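Local coordinates for protein putative non-ribosomal peptide synthetase (Actinomadura parvosata subsp. kistnae, PDB 6M7L) that probably acts as a condensation-family domain of a non-ribosomal peptide synthetase, an assembly line that builds peptides without the ribosome, at residues S257-L262 against G422-L427; G296-R301 against S316-L321; Q373-L378 against M406-W411; D379-R384 against K413-R418. All coordinates share one frame; numbering follows the deposited sequence.

Overall arrangement
Three of the four contacts lie on one mixed sheet, and the fourth adjoins it. Interactions 3 and 4 join the same two parallel strands, 374-380 and 410-418, at successive points: interaction 3 is buried and held by backbone bonds, apolar packing and a tryptophan-glutamine bond, whereas interaction 4, nearer the surface, is rich in carboxylates. Interaction 1 packs a helix on the neighbouring strand 424-434 through a histidine ring and meets interaction 4 at Asp416 and His417. Interaction 2, an antiparallel pair about 11 Å from interaction 3 between centres, bonds to strand 374-380 through Gly296 and Thr297. It mixes apolar and arginine contacts, one face turned to helices and the other carrying Arg298 and Trp318.

Interaction 1: residues S257-L262 against G422-L427; sequences SHARLL and GDADGL
His258 of helix 255-267 sets its imidazole between Ala424 and Leu427 of strand 424-434, a helix-on-sheet contact in the chloramphenicol acetyltransferase-like fold of condensation domains. The axes of 257-262 and 424-427 approach to 7.4 Å, their directions 109° apart. The tight part is round the His258 ring: with CG anti to its backbone N (chi1 -179°), His258 receives Ala424 CB over the centre of one ring face, a CH-pi contact 3.5 Å from the centroid, while Leu427 CD1 lies over the rim of the opposite face. Alanine suits the close approach: Ala259 CB and Ala424 CB are 4.0 Å apart, leaving little room for longer chains. His258 NE2 makes weak bonds to Asp416 OD1 and His417 O, which give the buried ring polar partners. Toward Gly422 the contact thins to Leu262 CD2, 3.8 Å from Gly422 O. The exposed Asp423 and Asp425 set their CB away from the helix, as suits charged residues at a solvent side. Beside Gly426, His258 CD2 is 3.1 Å from Gly426 O.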
loop_
_atom_site.group_PDB
_atom_site.type_symbol
_atom_site.label_atom_id
_atom_site.label_comp_id
_atom_site.label_asym_id
_atom_site.label_seq_id
_atom_site.Cartn_x
_atom_site.Cartn_y
_atom_site.Cartn_z
ATOM N N SER A 257 -7.507 -29.030 -8.176
ATOM C CA SER A 257 -8.813 -28.634 -8.689
ATOM C C SER A 257 -8.821 -27.175 -9.123
ATOM O O SER A 257 -9.566 -26.807 -10.040
ATOM C CB SER A 257 -9.885 -28.888 -7.632
ATOM O OG SER A 257 -9.785 -30.208 -7.129
ATOM N N HIS A 258 -8.004 -26.338 -8.480
ATOM C CA HIS A 258 -7.885 -24.943 -8.892
ATOM C C HIS A 258 -7.330 -24.838 -10.308
ATOM O O HIS A 258 -7.807 -24.026 -11.110
ATOM C CB HIS A 258 -7.000 -24.189 -7.896
ATOM C CG HIS A 258 -6.832 -22.732 -8.205
ATOM N ND1 HIS A 258 -7.577 -22.076 -9.162
ATOM C CD2 HIS A 258 -6.000 -21.803 -7.676
ATOM C CE1 HIS A 258 -7.208 -20.809 -9.212
ATOM N NE2 HIS A 258 -6.254 -20.616 -8.319
ATOM N N ALA A 259 -6.328 -25.658 -10.634
ATOM C CA ALA A 259 -5.745 -25.618 -11.971
ATOM C C ALA A 259 -6.758 -26.030 -13.030
ATOM O O ALA A 259 -6.821 -25.426 -14.107
ATOM C CB ALA A 259 -4.510 -26.515 -12.032
ATOM N N ARG A 260 -7.565 -27.054 -12.740
ATOM C CA ARG A 260 -8.537 -27.527 -13.720
ATOM C C ARG A 260 -9.624 -26.492 -13.986
ATOM O O ARG A 260 -10.123 -26.398 -15.114
ATOM C CB ARG A 260 -9.150 -28.846 -13.255
ATOM C CG ARG A 260 -8.218 -30.037 -13.410
ATOM C CD ARG A 260 -8.916 -31.346 -13.084
ATOM N NE ARG A 260 -9.164 -31.499 -11.653
ATOM C CZ ARG A 260 -8.269 -31.961 -10.787
ATOM N NH1 ARG A 260 -7.060 -32.315 -11.206
ATOM N NH2 ARG A 260 -8.579 -32.069 -9.502
ATOM N N LEU A 261 -10.001 -25.712 -12.973
ATOM C CA LEU A 261 -10.971 -24.643 -13.191
ATOM C C LEU A 261 -10.358 -23.513 -14.009
ATOM O O LEU A 261 -10.969 -23.025 -14.968
ATOM C CB LEU A 261 -11.488 -24.126 -11.850
ATOM C CG LEU A 261 -12.286 -25.148 -11.042
ATOM C CD1 LEU A 261 -12.537 -24.631 -9.643
ATOM C CD2 LEU A 261 -13.595 -25.468 -11.743
ATOM N N LEU A 262 -9.147 -23.082 -13.641
ATOM C CA LEU A 262 -8.424 -22.108 -14.451
ATOM C C LEU A 262 -8.234 -22.617 -15.874
ATOM O O LEU A 262 -8.303 -21.844 -16.838
ATOM C CB LEU A 262 -7.076 -21.796 -13.802
ATOM C CG LEU A 262 -6.052 -20.996 -14.611
ATOM C CD1 LEU A 262 -6.611 -19.639 -15.006
ATOM C CD2 LEU A 262 -4.761 -20.839 -13.823
ATOM N N GLY A 422 1.804 -17.468 -13.134
ATOM C CA GLY A 422 0.374 -17.374 -13.338
ATOM C C GLY A 422 -0.379 -18.674 -13.198
ATOM O O GLY A 422 -1.588 -18.702 -13.461
ATOM N N ASP A 423 0.291 -19.751 -12.799
ATOM C CA ASP A 423 -0.366 -21.033 -12.620
ATOM C C ASP A 423 -1.111 -21.068 -11.289
ATOM O O ASP A 423 -0.789 -20.341 -10.346
ATOM C CB ASP A 423 0.652 -22.171 -12.689
ATOM C CG ASP A 423 1.369 -22.228 -14.024
ATOM O OD1 ASP A 423 0.731 -21.928 -15.055
ATOM O OD2 ASP A 423 2.571 -22.569 -14.041
ATOM N N ALA A 424 -2.120 -21.933 -11.225
ATOM C CA ALA A 424 -2.957 -22.026 -10.036
ATOM C C ALA A 424 -2.143 -22.487 -8.834
ATOM O O ALA A 424 -1.386 -23.458 -8.914
ATOM C CB ALA A 424 -4.117 -22.984 -10.287
ATOM N N ASP A 425 -2.305 -21.787 -7.715
ATOM C CA ASP A 425 -1.604 -22.104 -6.478
ATOM C C ASP A 425 -2.569 -22.092 -5.300
ATOM O O ASP A 425 -2.260 -21.578 -4.221
ATOM C CB ASP A 425 -0.442 -21.139 -6.249
ATOM C CG ASP A 425 0.561 -21.663 -5.240
ATOM O OD1 ASP A 425 0.937 -22.850 -5.339
ATOM O OD2 ASP A 425 0.980 -20.887 -4.356
ATOM N N GLY A 426 -3.751 -22.657 -5.492
ATOM C CA GLY A 426 -4.732 -22.758 -4.431
ATOM C C GLY A 426 -5.750 -21.633 -4.473
ATOM O O GLY A 426 -5.467 -20.510 -4.907
ATOM N N LEU A 427 -6.963 -21.941 -4.017
ATOM C CA LEU A 427 -8.058 -20.979 -3.924
ATOM C C LEU A 427 -8.506 -20.939 -2.468
ATOM O O LEU A 427 -9.125 -21.890 -1.980
ATOM C CB LEU A 427 -9.208 -21.371 -4.852
ATOM C CG LEU A 427 -10.197 -20.283 -5.272
ATOM C CD1 LEU A 427 -9.482 -19.194 -6.056
ATOM C CD2 LEU A 427 -11.330 -20.878 -6.092
#

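Interaction 2: residues G296-R301 against S316-L321; sequences GTRLPR and SRWLAL
Arg298 lies across Trp318, and its chain can be followed atom by atom. CB sits over the six-membered ring, 3.5 Å from its centroid and 9° off the normal, a CH-pi contact. CG comes next, 3.6 Å from Trp318 CE2, and CD is 3.8 Å from Trp318 CZ2. At chi3 (72°) the chain bends. At the tip, Arg298 NH1 donates to Ser316 OG at 2.9 Å; serine suits the place because its hydroxyl sits on a short stem beside the long arginine. NH2 forms a salt bridge with Glu156. The guanidinium is not stacked on the indole: the two planes stand 69° apart. Arg298 and Trp318 are a non-hydrogen-bonded pair of an antiparallel ladder, flanked by the hydrogen-bonded pairs Thr297-Leu319 and Leu299-Arg317. The residues linking these strands are consistent with the floor loop of condensation domains. Nearby Arg301 bonds Leu308 O through NH1 and forms a salt bridge with Asp154, which by sequence probably occupies the aspartate position of the family's HHxxxDG motif. Arg317 grips Pro300 O side-on and in its own guanidinium plane, with NE at 3.1 Å and NH2 at 2.9 Å. On the ladder's other face Leu299 CD1 meets Leu319 CD2 at 4.1 Å, under helix 331-346. Thr297 turns CG2 to Leu321 CD1, and its OG1 bonds to Leu376 O.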
loop_
_atom_site.group_PDB
_atom_site.type_symbol
_atom_site.label_atom_id
_atom_site.label_comp_id
_atom_site.label_asym_id
_atom_site.label_seq_id
_atom_site.Cartn_x
_atom_site.Cartn_y
_atom_site.Cartn_z
ATOM N N GLY A 296 -24.433 -11.706 -7.275
ATOM C CA GLY A 296 -23.923 -10.371 -7.480
ATOM C C GLY A 296 -22.452 -10.306 -7.114
ATOM O O GLY A 296 -21.863 -11.275 -6.631
ATOM N N THR A 297 -21.862 -9.143 -7.367
ATOM C CA THR A 297 -20.485 -8.897 -6.971
ATOM C C THR A 297 -20.339 -7.415 -6.674
ATOM O O THR A 297 -20.954 -6.579 -7.343
ATOM C CB THR A 297 -19.487 -9.346 -8.049
ATOM O OG1 THR A 297 -18.149 -9.221 -7.549
ATOM C CG2 THR A 297 -19.630 -8.513 -9.319
ATOM N N ARG A 298 -19.550 -7.097 -5.652
ATOM C CA ARG A 298 -19.285 -5.711 -5.296
ATOM C C ARG A 298 -18.062 -5.228 -6.060
ATOM O O ARG A 298 -16.975 -5.804 -5.934
ATOM C CB ARG A 298 -19.068 -5.547 -3.793
ATOM C CG ARG A 298 -19.075 -4.090 -3.346
ATOM C CD ARG A 298 -18.540 -3.924 -1.937
ATOM N NE ARG A 298 -17.096 -4.134 -1.877
ATOM C CZ ARG A 298 -16.194 -3.167 -2.016
ATOM N NH1 ARG A 298 -16.587 -1.917 -2.225
ATOM N NH2 ARG A 298 -14.901 -3.448 -1.946
ATOM N N LEU A 299 -18.244 -4.190 -6.861
ATOM C CA LEU A 299 -17.071 -3.581 -7.461
ATOM C C LEU A 299 -16.667 -2.347 -6.668
ATOM O O LEU A 299 -17.533 -1.636 -6.143
ATOM C CB LEU A 299 -17.346 -3.189 -8.913
ATOM C CG LEU A 299 -17.764 -4.330 -9.843
ATOM C CD1 LEU A 299 -18.216 -3.787 -11.189
ATOM C CD2 LEU A 299 -16.628 -5.322 -10.021
ATOM N N PRO A 300 -15.376 -2.063 -6.539
ATOM C CA PRO A 300 -14.966 -0.855 -5.812
ATOM C C PRO A 300 -15.221 0.403 -6.625
ATOM O O PRO A 300 -15.917 0.360 -7.645
ATOM C CB PRO A 300 -13.469 -1.084 -5.572
ATOM C CG PRO A 300 -13.049 -1.951 -6.712
ATOM C CD PRO A 300 -14.223 -2.845 -7.015
ATOM N N ARG A 301 -14.668 1.530 -6.181
ATOM C CA ARG A 301 -14.814 2.772 -6.927
ATOM C C ARG A 301 -14.225 2.624 -8.324
ATOM O O ARG A 301 -13.339 1.800 -8.565
ATOM C CB ARG A 301 -14.129 3.922 -6.191
ATOM C CG ARG A 301 -12.635 3.749 -6.012
ATOM C CD ARG A 301 -12.114 4.723 -4.973
ATOM N NE ARG A 301 -12.737 4.492 -3.672
ATOM C CZ ARG A 301 -12.607 5.298 -2.624
ATOM N NH1 ARG A 301 -11.878 6.403 -2.717
ATOM N NH2 ARG A 301 -13.211 5.002 -1.480
ATOM N N SER A 316 -19.010 2.168 -3.485
ATOM C CA SER A 316 -19.302 0.774 -3.791
ATOM C C SER A 316 -20.339 0.680 -4.899
ATOM O O SER A 316 -21.412 1.284 -4.818
ATOM C CB SER A 316 -19.808 0.047 -2.541
ATOM O OG SER A 316 -18.787 -0.091 -1.569
ATOM N N ARG A 317 -20.004 -0.067 -5.944
ATOM C CA ARG A 317 -20.936 -0.395 -7.011
ATOM C C ARG A 317 -21.227 -1.886 -6.957
ATOM O O ARG A 317 -20.305 -2.698 -6.827
ATOM C CB ARG A 317 -20.374 -0.013 -8.381
ATOM C CG ARG A 317 -20.254 1.483 -8.620
ATOM C CD ARG A 317 -19.436 1.747 -9.870
ATOM N NE ARG A 317 -18.094 1.188 -9.744
ATOM C CZ ARG A 317 -17.314 0.873 -10.773
ATOM N NH1 ARG A 317 -17.744 1.052 -12.015
ATOM N NH2 ARG A 317 -16.106 0.370 -10.560
ATOM N N TRP A 318 -22.503 -2.241 -7.040
ATOM C CA TRP A 318 -22.929 -3.629 -7.040
ATOM C C TRP A 318 -23.440 -4.005 -8.423
ATOM O O TRP A 318 -24.070 -3.192 -9.105
ATOM C CB TRP A 318 -24.006 -3.874 -5.982
ATOM C CG TRP A 318 -23.444 -3.939 -4.595
ATOM C CD1 TRP A 318 -23.280 -2.901 -3.725
ATOM C CD2 TRP A 318 -22.952 -5.106 -3.923
ATOM N NE1 TRP A 318 -22.724 -3.349 -2.551
ATOM C CE2 TRP A 318 -22.514 -4.700 -2.647
ATOM C CE3 TRP A 318 -22.845 -6.454 -4.276
ATOM C CZ2 TRP A 318 -21.979 -5.595 -1.723
ATOM C CZ3 TRP A 318 -22.312 -7.342 -3.356
ATOM C CH2 TRP A 318 -21.885 -6.908 -2.096
ATOM N N LEU A 319 -23.158 -5.238 -8.834
ATOM C CA LEU A 319 -23.464 -5.700 -10.181
ATOM C C LEU A 319 -24.171 -7.043 -10.099
ATOM O O LEU A 319 -23.595 -8.022 -9.614
ATOM C CB LEU A 319 -22.189 -5.812 -11.021
ATOM C CG LEU A 319 -22.352 -5.639 -12.530
ATOM C CD1 LEU A 319 -22.894 -4.249 -12.831
ATOM C CD2 LEU A 319 -21.028 -5.874 -13.242
ATOM N N ALA A 320 -25.414 -7.089 -10.571
ATOM C CA ALA A 320 -26.133 -8.349 -10.681
ATOM C C ALA A 320 -25.626 -9.127 -11.888
ATOM O O ALA A 320 -25.320 -8.546 -12.934
ATOM C CB ALA A 320 -27.637 -8.102 -10.807
ATOM N N LEU A 321 -25.533 -10.448 -11.740
ATOM C CA LEU A 321 -25.024 -11.329 -12.792
ATOM C C LEU A 321 -26.005 -12.474 -13.018
ATOM O O LEU A 321 -25.691 -13.640 -12.750
ATOM C CB LEU A 321 -23.637 -11.859 -12.429
ATOM C CG LEU A 321 -22.598 -10.813 -12.012
ATOM C CD1 LEU A 321 -21.304 -11.478 -11.577
ATOM C CD2 LEU A 321 -22.349 -9.823 -13.138
#

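Interaction 3: residues Q373-L378 against M406-W411; sequences QVALQL and MELDLW
Gln373 O accepts Asp409 N at 2.8 Å and, weakly, Leu410 N, while the two side chains lie side by side, pointing the same way; Arg238 balances the Asp409 carboxylate in a salt bridge. Val374 follows, its CG2 beside Leu410 CB at 4.0 Å, the two branched chains also aligned. Ala375 N donates to Leu410 O (3.0 Å). Its CB touches both Leu408 CD1 (3.6 Å) and Trp411 CD1 (3.4 Å), where a longer chain would meet both, and that same leucine methyl lies over the rim of one indole face. Trp411 CG is anti to its backbone N (chi1 -159°), the start of the indole's path to Gln377, whose OE1 uses a lone pair for Trp411 NE1, 2.9 Å away in the indole plane, with amide and ring 89° apart. An alanine here would probably leave Gln377 OE1 with Arg298 N but no indole donor, and open a gap where the indole met Ala375 CB and Leu408 CD1. Parallel bridges at Val374 and Ala375 place these strands side by side in the mixed sheet of a chloramphenicol acetyltransferase-like lobe.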
loop_
_atom_site.group_PDB
_atom_site.type_symbol
_atom_site.label_atom_id
_atom_site.label_comp_id
_atom_site.label_asym_id
_atom_site.label_seq_id
_atom_site.Cartn_x
_atom_site.Cartn_y
_atom_site.Cartn_z
ATOM N N GLN A 373 -29.145 -12.407 -3.454
ATOM C CA GLN A 373 -28.871 -12.626 -2.045
ATOM C C GLN A 373 -27.526 -13.290 -1.812
ATOM O O GLN A 373 -27.106 -13.415 -0.655
ATOM C CB GLN A 373 -29.976 -13.483 -1.403
ATOM C CG GLN A 373 -31.364 -12.871 -1.479
ATOM C CD GLN A 373 -31.961 -12.932 -2.872
ATOM O OE1 GLN A 373 -31.917 -13.969 -3.531
ATOM N NE2 GLN A 373 -32.507 -11.811 -3.333
ATOM N N VAL A 374 -26.852 -13.724 -2.872
ATOM C CA VAL A 374 -25.522 -14.310 -2.806
ATOM C C VAL A 374 -24.593 -13.441 -3.638
ATOM O O VAL A 374 -24.950 -13.019 -4.743
ATOM C CB VAL A 374 -25.525 -15.767 -3.313
ATOM C CG1 VAL A 374 -24.119 -16.349 -3.297
ATOM C CG2 VAL A 374 -26.470 -16.611 -2.473
ATOM N N ALA A 375 -23.411 -13.155 -3.101
ATOM C CA ALA A 375 -22.421 -12.358 -3.802
ATOM C C ALA A 375 -21.083 -13.083 -3.792
ATOM O O ALA A 375 -20.795 -13.882 -2.897
ATOM C CB ALA A 375 -22.273 -10.961 -3.186
ATOM N N LEU A 376 -20.268 -12.798 -4.805
ATOM C CA LEU A 376 -18.994 -13.475 -4.996
ATOM C C LEU A 376 -17.897 -12.449 -5.232
ATOM O O LEU A 376 -18.039 -11.567 -6.087
ATOM C CB LEU A 376 -19.066 -14.452 -6.174
ATOM C CG LEU A 376 -17.742 -15.021 -6.688
ATOM C CD1 LEU A 376 -17.017 -15.798 -5.598
ATOM C CD2 LEU A 376 -17.980 -15.894 -7.911
ATOM N N GLN A 377 -16.811 -12.565 -4.472
ATOM C CA GLN A 377 -15.598 -11.792 -4.700
ATOM C C GLN A 377 -14.450 -12.756 -4.960
ATOM O O GLN A 377 -14.203 -13.664 -4.158
ATOM C CB GLN A 377 -15.259 -10.890 -3.509
ATOM C CG GLN A 377 -16.417 -10.074 -2.970
ATOM C CD GLN A 377 -17.127 -9.253 -4.032
ATOM O OE1 GLN A 377 -18.355 -9.173 -4.046
ATOM N NE2 GLN A 377 -16.357 -8.626 -4.917
ATOM N N LEU A 378 -13.762 -12.566 -6.081
ATOM C CA LEU A 378 -12.575 -13.342 -6.420
ATOM C C LEU A 378 -11.440 -12.358 -6.659
ATOM O O LEU A 378 -11.445 -11.625 -7.654
ATOM C CB LEU A 378 -12.821 -14.226 -7.644
ATOM C CG LEU A 378 -11.741 -15.264 -7.954
ATOM C CD1 LEU A 378 -12.372 -16.578 -8.378
ATOM C CD2 LEU A 378 -10.792 -14.756 -9.028
ATOM N N MET A 406 -24.244 -7.281 6.961
ATOM C CA MET A 406 -24.586 -7.374 5.552
ATOM C C MET A 406 -26.051 -7.747 5.402
ATOM O O MET A 406 -26.671 -8.300 6.313
ATOM C CB MET A 406 -23.704 -8.397 4.820
ATOM C CG MET A 406 -23.945 -9.841 5.227
ATOM S SD MET A 406 -22.968 -10.979 4.231
ATOM C CE MET A 406 -23.665 -12.553 4.709
ATOM N N GLU A 407 -26.601 -7.424 4.232
ATOM C CA GLU A 407 -27.954 -7.831 3.879
ATOM C C GLU A 407 -27.990 -9.147 3.124
ATOM O O GLU A 407 -29.054 -9.771 3.039
ATOM C CB GLU A 407 -28.629 -6.757 3.024
ATOM C CG GLU A 407 -28.624 -5.372 3.627
ATOM C CD GLU A 407 -29.342 -4.373 2.748
ATOM O OE1 GLU A 407 -30.587 -4.449 2.655
ATOM O OE2 GLU A 407 -28.660 -3.524 2.136
ATOM N N LEU A 408 -26.860 -9.573 2.568
ATOM C CA LEU A 408 -26.813 -10.804 1.804
ATOM C C LEU A 408 -26.946 -12.011 2.726
ATOM O O LEU A 408 -26.684 -11.941 3.930
ATOM C CB LEU A 408 -25.506 -10.887 1.018
ATOM C CG LEU A 408 -25.235 -9.716 0.074
ATOM C CD1 LEU A 408 -23.746 -9.587 -0.195
ATOM C CD2 LEU A 408 -26.003 -9.899 -1.225
ATOM N N ASP A 409 -27.378 -13.129 2.143
ATOM C CA ASP A 409 -27.375 -14.387 2.881
ATOM C C ASP A 409 -26.000 -15.033 2.845
ATOM O O ASP A 409 -25.556 -15.620 3.838
ATOM C CB ASP A 409 -28.417 -15.346 2.306
ATOM C CG ASP A 409 -29.764 -14.694 2.122
ATOM O OD1 ASP A 409 -30.030 -13.685 2.806
ATOM O OD2 ASP A 409 -30.560 -15.188 1.297
ATOM N N LEU A 410 -25.319 -14.931 1.707
ATOM C CA LEU A 410 -24.021 -15.552 1.506
ATOM C C LEU A 410 -23.130 -14.606 0.718
ATOM O O LEU A 410 -23.567 -13.999 -0.264
ATOM C CB LEU A 410 -24.158 -16.889 0.772
ATOM C CG LEU A 410 -24.969 -17.954 1.509
ATOM C CD1 LEU A 410 -25.393 -19.062 0.559
ATOM C CD2 LEU A 410 -24.169 -18.513 2.676
ATOM N N TRP A 411 -21.882 -14.480 1.159
ATOM C CA TRP A 411 -20.887 -13.659 0.475
ATOM C C TRP A 411 -19.609 -14.486 0.386
ATOM O O TRP A 411 -18.875 -14.617 1.369
ATOM C CB TRP A 411 -20.654 -12.339 1.202
ATOM C CG TRP A 411 -20.068 -11.284 0.318
ATOM C CD1 TRP A 411 -19.711 -11.423 -0.991
ATOM C CD2 TRP A 411 -19.775 -9.927 0.672
ATOM N NE1 TRP A 411 -19.218 -10.236 -1.476
ATOM C CE2 TRP A 411 -19.241 -9.303 -0.474
ATOM C CE3 TRP A 411 -19.910 -9.181 1.846
ATOM C CZ2 TRP A 411 -18.845 -7.969 -0.482
ATOM C CZ3 TRP A 411 -19.514 -7.856 1.838
ATOM C CH2 TRP A 411 -18.988 -7.263 0.680
#

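Interaction 4: residues D379-R384 against K413-R418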
loop_
_atom_site.group_PDB
_atom_site.type_symbol
_atom_site.label_atom_id
_atom_site.label_comp_id
_atom_site.label_asym_id
_atom_site.label_seq_id
_atom_site.Cartn_x
_atom_site.Cartn_y
_atom_site.Cartn_z
ATOM N N ASP A 379 -10.473 -12.340 -5.749
ATOM C CA ASP A 379 -9.390 -11.371 -5.772
ATOM C C ASP A 379 -8.059 -12.058 -6.042
ATOM O O ASP A 379 -7.798 -13.154 -5.533
ATOM C CB ASP A 379 -9.313 -10.611 -4.447
ATOM C CG ASP A 379 -10.607 -9.907 -4.105
ATOM O OD1 ASP A 379 -11.260 -9.384 -5.031
ATOM O OD2 ASP A 379 -10.971 -9.882 -2.910
ATOM N N GLU A 380 -7.226 -11.411 -6.847
ATOM C CA GLU A 380 -5.832 -11.805 -6.950
ATOM C C GLU A 380 -5.090 -11.335 -5.706
ATOM O O GLU A 380 -5.457 -10.336 -5.082
ATOM C CB GLU A 380 -5.189 -11.208 -8.204
ATOM C CG GLU A 380 -6.144 -10.984 -9.375
ATOM C CD GLU A 380 -6.570 -12.272 -10.058
ATOM O OE1 GLU A 380 -7.743 -12.677 -9.898
ATOM O OE2 GLU A 380 -5.730 -12.879 -10.758
ATOM N N ASP A 381 -4.047 -12.073 -5.336
ATOM C CA ASP A 381 -3.279 -11.706 -4.154
ATOM C C ASP A 381 -2.600 -10.359 -4.371
ATOM O O ASP A 381 -2.094 -10.067 -5.457
ATOM C CB ASP A 381 -2.243 -12.785 -3.834
ATOM C CG ASP A 381 -2.025 -12.957 -2.342
ATOM O OD1 ASP A 381 -2.526 -12.114 -1.565
ATOM O OD2 ASP A 381 -1.361 -13.938 -1.945
ATOM N N ASP A 382 -2.605 -9.529 -3.331
ATOM C CA ASP A 382 -2.085 -8.174 -3.431
ATOM C C ASP A 382 -1.631 -7.717 -2.051
ATOM O O ASP A 382 -1.766 -8.440 -1.059
ATOM C CB ASP A 382 -3.138 -7.227 -4.017
ATOM C CG ASP A 382 -2.627 -6.457 -5.218
ATOM O OD1 ASP A 382 -1.447 -6.045 -5.207
ATOM O OD2 ASP A 382 -3.407 -6.265 -6.175
ATOM N N VAL A 383 -1.087 -6.500 -1.995
ATOM C CA VAL A 383 -0.615 -5.949 -0.732
ATOM C C VAL A 383 -1.804 -5.660 0.176
ATOM O O VAL A 383 -2.858 -5.186 -0.271
ATOM C CB VAL A 383 0.232 -4.687 -0.982
ATOM C CG1 VAL A 383 -0.589 -3.601 -1.671
ATOM C CG2 VAL A 383 0.832 -4.172 0.320
ATOM N N ARG A 384 -1.650 -5.972 1.456
ATOM C CA ARG A 384 -2.722 -5.720 2.412
ATOM C C ARG A 384 -2.611 -4.301 2.954
ATOM O O ARG A 384 -1.537 -3.907 3.422
ATOM C CB ARG A 384 -2.670 -6.717 3.561
ATOM C CG ARG A 384 -3.087 -8.124 3.173
ATOM C CD ARG A 384 -4.581 -8.337 3.366
ATOM N NE ARG A 384 -4.925 -8.541 4.771
ATOM C CZ ARG A 384 -6.134 -8.887 5.204
ATOM N NH1 ARG A 384 -7.124 -9.070 4.341
ATOM N NH2 ARG A 384 -6.353 -9.055 6.501
ATOM N N LYS A 413 -16.013 -14.858 -0.609
ATOM C CA LYS A 413 -14.826 -14.060 -0.890
ATOM C C LYS A 413 -13.629 -14.994 -0.991
ATOM O O LYS A 413 -13.271 -15.652 -0.009
ATOM C CB LYS A 413 -14.602 -13.019 0.207
ATOM C CG LYS A 413 -15.780 -12.092 0.446
ATOM C CD LYS A 413 -15.696 -11.457 1.827
ATOM C CE LYS A 413 -16.581 -10.227 1.927
ATOM N NZ LYS A 413 -16.696 -9.721 3.322
ATOM N N LEU A 414 -13.009 -15.051 -2.168
ATOM C CA LEU A 414 -11.936 -16.000 -2.426
ATOM C C LEU A 414 -10.698 -15.288 -2.950
ATOM O O LEU A 414 -10.796 -14.309 -3.697
ATOM C CB LEU A 414 -12.380 -17.073 -3.426
ATOM C CG LEU A 414 -13.475 -18.007 -2.914
ATOM C CD1 LEU A 414 -14.022 -18.869 -4.036
ATOM C CD2 LEU A 414 -12.934 -18.869 -1.789
ATOM N N LEU A 415 -9.534 -15.788 -2.545
ATOM C CA LEU A 415 -8.249 -15.316 -3.042
ATOM C C LEU A 415 -7.746 -16.267 -4.120
ATOM O O LEU A 415 -7.650 -17.478 -3.893
ATOM C CB LEU A 415 -7.224 -15.211 -1.912
ATOM C CG LEU A 415 -7.258 -13.944 -1.058
ATOM C CD1 LEU A 415 -6.367 -14.107 0.161
ATOM C CD2 LEU A 415 -6.824 -12.742 -1.881
ATOM N N ASP A 416 -7.426 -15.712 -5.289
ATOM C CA ASP A 416 -6.957 -16.496 -6.430
ATOM C C ASP A 416 -5.429 -16.512 -6.407
ATOM O O ASP A 416 -4.751 -15.724 -7.070
ATOM C CB ASP A 416 -7.506 -15.917 -7.728
ATOM C CG ASP A 416 -7.195 -16.775 -8.935
ATOM O OD1 ASP A 416 -6.713 -17.912 -8.756
ATOM O OD2 ASP A 416 -7.435 -16.307 -10.070
ATOM N N HIS A 417 -4.883 -17.432 -5.613
ATOM C CA HIS A 417 -3.437 -17.545 -5.476
ATOM C C HIS A 417 -2.808 -18.074 -6.759
ATOM O O HIS A 417 -3.329 -18.998 -7.392
ATOM C CB HIS A 417 -3.079 -18.463 -4.308
ATOM C CG HIS A 417 -3.325 -17.856 -2.961
ATOM N ND1 HIS A 417 -3.058 -16.534 -2.681
ATOM C CD2 HIS A 417 -3.812 -18.392 -1.818
ATOM C CE1 HIS A 417 -3.369 -16.281 -1.422
ATOM N NE2 HIS A 417 -3.830 -17.392 -0.877
ATOM N N ARG A 418 -1.673 -17.491 -7.135
ATOM C CA ARG A 418 -0.969 -17.870 -8.349
ATOM C C ARG A 418 0.522 -18.001 -8.079
ATOM O O ARG A 418 1.074 -17.336 -7.198
ATOM C CB ARG A 418 -1.190 -16.847 -9.474
ATOM C CG ARG A 418 -2.636 -16.678 -9.905
ATOM C CD ARG A 418 -3.200 -17.958 -10.498
ATOM N NE ARG A 418 -4.560 -17.765 -10.989
ATOM C CZ ARG A 418 -4.863 -17.443 -12.242
ATOM N NH1 ARG A 418 -6.130 -17.283 -12.599
ATOM N NH2 ARG A 418 -3.899 -17.286 -13.141
#
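Asp379 bridges two backbone groups of the neighbouring strand: its N donates to Leu414 O at 2.9 Å, and its O accepts Asp416 N in an almost straight bond. Leu415 lies between these, its CD2 spread against Asp379 CB at 4.2 Å. Beside this pair two acids come close. With Asp416 CG anti to its backbone N (chi1 -173°), its carboxylate starts out alongside Glu380; the two carboxylates are almost perpendicular (88°), and Glu380 OE1 stands 3.6 Å from Asp416 OD2, so like charges would probably repel, though Arg418 may offset them. Asp381 brings OD2 to the edge of the His417 ring, 3.1 Å from His417 CE1. In the next shell Arg418 NE donates to Asp416 OD1 at 3.1 Å, from above the carboxylate plane, and NH1 completes the salt bridge at OD2 (3.0 Å) through a weak, bent hydrogen bond. An alanine in place of Asp416 would probably take away the carboxylate that Arg418 NE and NH1 bond, leaving its guanidinium tethered mainly through NH2 to Gly422 O, and cost His258 NE2 one of its weak partners. Farther out, Asp382 OD1 makes a salt bridge to a basic side chain of another protein chain. This is a parallel strand pair that diverges beyond Glu380, before the chain goes on to strand 395-399 of the other sheet, a crossover consistent with the two-lobed condensation-domain fold.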